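Local coordinates for transcriptional activator PlcR protein (Bacillus thuringiensis, PDB 3U3W) that activates transcription of virulence genes as a quorum-sensing regulator, binding DNA when the signal peptide PapR is bound, at residues I83-Q88 with K92-K97. Residues are numbered along the deposited sequence; the frame is centred on the assembly and turned at random. Where two conformers were deposited one is given.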
loop_
_atom_site.group_PDB
_atom_site.type_symbol
_atom_site.label_atom_id
_atom_site.label_comp_id
_atom_site.label_asym_id
_atom_site.label_seq_id
_atom_site.Cartn_x
_atom_site.Cartn_y
_atom_site.Cartn_z
ATOM N N ILE A 83 1.563 -12.480 -8.618
ATOM C CA ILE A 83 0.500 -12.041 -7.729
ATOM C C ILE A 83 -0.743 -11.606 -8.504
ATOM O O ILE A 83 -1.861 -11.964 -8.153
ATOM C CB ILE A 83 0.991 -10.963 -6.750
ATOM C CG1 ILE A 83 1.841 -11.612 -5.655
ATOM C CG2 ILE A 83 -0.178 -10.204 -6.127
ATOM C CD1 ILE A 83 2.567 -10.613 -4.805
ATOM N N MET A 84 -0.541 -10.849 -9.573
ATOM C CA MET A 84 -1.655 -10.416 -10.399
ATOM C C MET A 84 -2.351 -11.623 -11.026
ATOM O O MET A 84 -3.568 -11.753 -10.949
ATOM C CB MET A 84 -1.172 -9.447 -11.480
ATOM C CG MET A 84 -2.257 -9.024 -12.450
ATOM S SD MET A 84 -3.744 -8.472 -11.600
ATOM C CE MET A 84 -3.120 -7.033 -10.715
ATOM N N LEU A 85 -1.568 -12.499 -11.648
ATOM C CA LEU A 85 -2.100 -13.723 -12.255
ATOM C C LEU A 85 -2.879 -14.593 -11.250
ATOM O O LEU A 85 -3.962 -15.087 -11.556
ATOM C CB LEU A 85 -0.970 -14.540 -12.898
ATOM C CG LEU A 85 -0.268 -14.004 -14.160
ATOM C CD1 LEU A 85 1.017 -14.776 -14.429
ATOM C CD2 LEU A 85 -1.166 -14.029 -15.388
ATOM N N CYS A 86 -2.319 -14.783 -10.058
ATOM C CA CYS A 86 -3.017 -15.520 -9.002
ATOM C C CYS A 86 -4.396 -14.899 -8.718
ATOM O O CYS A 86 -5.417 -15.598 -8.645
ATOM C CB CYS A 86 -2.147 -15.575 -7.748
ATOM S SG CYS A 86 -2.719 -16.669 -6.411
ATOM N N LYS A 87 -4.418 -13.577 -8.602
ATOM C CA LYS A 87 -5.653 -12.819 -8.447
ATOM C C LYS A 87 -6.648 -13.129 -9.539
ATOM O O LYS A 87 -7.847 -13.251 -9.288
ATOM C CB LYS A 87 -5.361 -11.317 -8.441
ATOM C CG LYS A 87 -5.413 -10.695 -7.072
ATOM C CD LYS A 87 -4.467 -9.512 -6.978
ATOM C CE LYS A 87 -4.960 -8.482 -5.976
ATOM N NZ LYS A 87 -4.034 -7.317 -5.890
ATOM N N GLN A 88 -6.148 -13.237 -10.762
ATOM C CA GLN A 88 -6.992 -13.561 -11.896
ATOM C C GLN A 88 -7.283 -15.073 -12.059
ATOM O O GLN A 88 -8.022 -15.466 -12.962
ATOM C CB GLN A 88 -6.385 -12.963 -13.162
ATOM C CG GLN A 88 -5.810 -11.569 -12.930
ATOM C CD GLN A 88 -5.303 -10.898 -14.211
ATOM O OE1 GLN A 88 -4.858 -11.565 -15.140
ATOM N NE2 GLN A 88 -5.376 -9.572 -14.256
ATOM N N LYS A 92 -2.593 -22.038 -14.844
ATOM C CA LYS A 92 -1.750 -22.596 -15.904
ATOM C C LYS A 92 -0.513 -21.715 -16.130
ATOM O O LYS A 92 0.630 -22.182 -16.034
ATOM C CB LYS A 92 -2.535 -22.729 -17.214
ATOM C CG LYS A 92 -2.572 -24.153 -17.797
ATOM C CD LYS A 92 -1.167 -24.758 -17.983
ATOM C CE LYS A 92 -1.226 -26.201 -18.530
ATOM N NZ LYS A 92 0.118 -26.873 -18.555
ATOM N N GLU A 93 -0.745 -20.434 -16.409
ATOM C CA GLU A 93 0.362 -19.523 -16.672
ATOM C C GLU A 93 1.306 -19.407 -15.490
ATOM O O GLU A 93 2.516 -19.425 -15.660
ATOM C CB GLU A 93 -0.154 -18.149 -17.069
ATOM C CG GLU A 93 -1.525 -18.220 -17.664
ATOM C CD GLU A 93 -1.879 -16.970 -18.417
ATOM O OE1 GLU A 93 -0.943 -16.206 -18.754
ATOM O OE2 GLU A 93 -3.088 -16.755 -18.670
ATOM N N ILE A 94 0.753 -19.283 -14.292
ATOM C CA ILE A 94 1.585 -19.261 -13.102
ATOM C C ILE A 94 2.477 -20.486 -13.055
ATOM O O ILE A 94 3.681 -20.399 -12.784
ATOM C CB ILE A 94 0.725 -19.214 -11.836
ATOM C CG1 ILE A 94 -0.088 -17.913 -11.841
ATOM C CG2 ILE A 94 1.609 -19.385 -10.583
ATOM C CD1 ILE A 94 -0.846 -17.608 -10.555
ATOM N N TYR A 95 1.866 -21.635 -13.309
ATOM C CA TYR A 95 2.567 -22.912 -13.284
ATOM C C TYR A 95 3.765 -22.926 -14.243
ATOM O O TYR A 95 4.882 -23.293 -13.866
ATOM C CB TYR A 95 1.581 -24.042 -13.616
ATOM C CG TYR A 95 2.200 -25.408 -13.661
ATOM C CD1 TYR A 95 2.396 -26.146 -12.492
ATOM C CD2 TYR A 95 2.589 -25.974 -14.874
ATOM C CE1 TYR A 95 2.963 -27.406 -12.526
ATOM C CE2 TYR A 95 3.150 -27.240 -14.921
ATOM C CZ TYR A 95 3.336 -27.946 -13.751
ATOM O OH TYR A 95 3.907 -29.188 -13.810
ATOM N N ASN A 96 3.526 -22.517 -15.483
ATOM C CA ASN A 96 4.597 -22.405 -16.478
ATOM C C ASN A 96 5.618 -21.317 -16.164
ATOM O O ASN A 96 6.832 -21.554 -16.225
ATOM C CB ASN A 96 4.015 -22.163 -17.870
ATOM C CG ASN A 96 3.261 -23.360 -18.399
ATOM O OD1 ASN A 96 3.645 -24.507 -18.154
ATOM N ND2 ASN A 96 2.178 -23.105 -19.126
ATOM N N LYS A 97 5.121 -20.129 -15.827
ATOM C CA LYS A 97 5.986 -18.984 -15.549
ATOM C C LYS A 97 6.940 -19.286 -14.389
ATOM O O LYS A 97 8.154 -19.093 -14.486
ATOM C CB LYS A 97 5.140 -17.743 -15.253
ATOM C CG LYS A 97 5.921 -16.556 -14.692
ATOM C CD LYS A 97 5.015 -15.348 -14.478
ATOM C CE LYS A 97 5.814 -14.133 -14.026
ATOM N NZ LYS A 97 6.815 -13.723 -15.065
#
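Leu85 and Ile94 form the centre of an apolar contact between two consecutive antiparallel helices, 72-87 and 91-102, joined by a short turn in the RNPP family C-terminal domain. The axes of 83-87 and 92-97 come within 9.6 Å, at 152° between their N-to-C directions, illustrating how a helical hairpin closes through a few aliphatic groups in contact. Ile94 directs its CG1 branch across the gap: CG1 meets Leu85 CB at 3.6 Å, while CD1 reaches the backbone of the facing helix, 3.2 Å from Cys86 N. With CG1 lying anti to its own carbonyl carbon (chi1 -63°), this longer branch enters the interface. Ile94 CD1 also packs on Cys86 CB at 3.7 Å, so it touches both Leu85 and Cys86.

Leu85 spreads its two methyls between different neighbours. CD2 lies 4.0 Å from Glu93 OE1, the two side chains crossing nearly at right angles, but the carboxylate has its polar partner in the turn, where OE2 forms a salt bridge with Arg90. CD1 rests 4.0 Å from CD in the aliphatic stem of Lys97, whose chain bends at its end (chi4 62°), where NZ hydrogen-bonds Gln81 OE1, one turn earlier on helix 72-87. Ile94 also touches Ala122 of helix 109-125. Cys86 packs against an aromatic side chain of the bound peptide. Such antiparallel packing of sequence-adjacent helices, backed by a third, is characteristic of the TPR-like helical architecture of RNPP regulators.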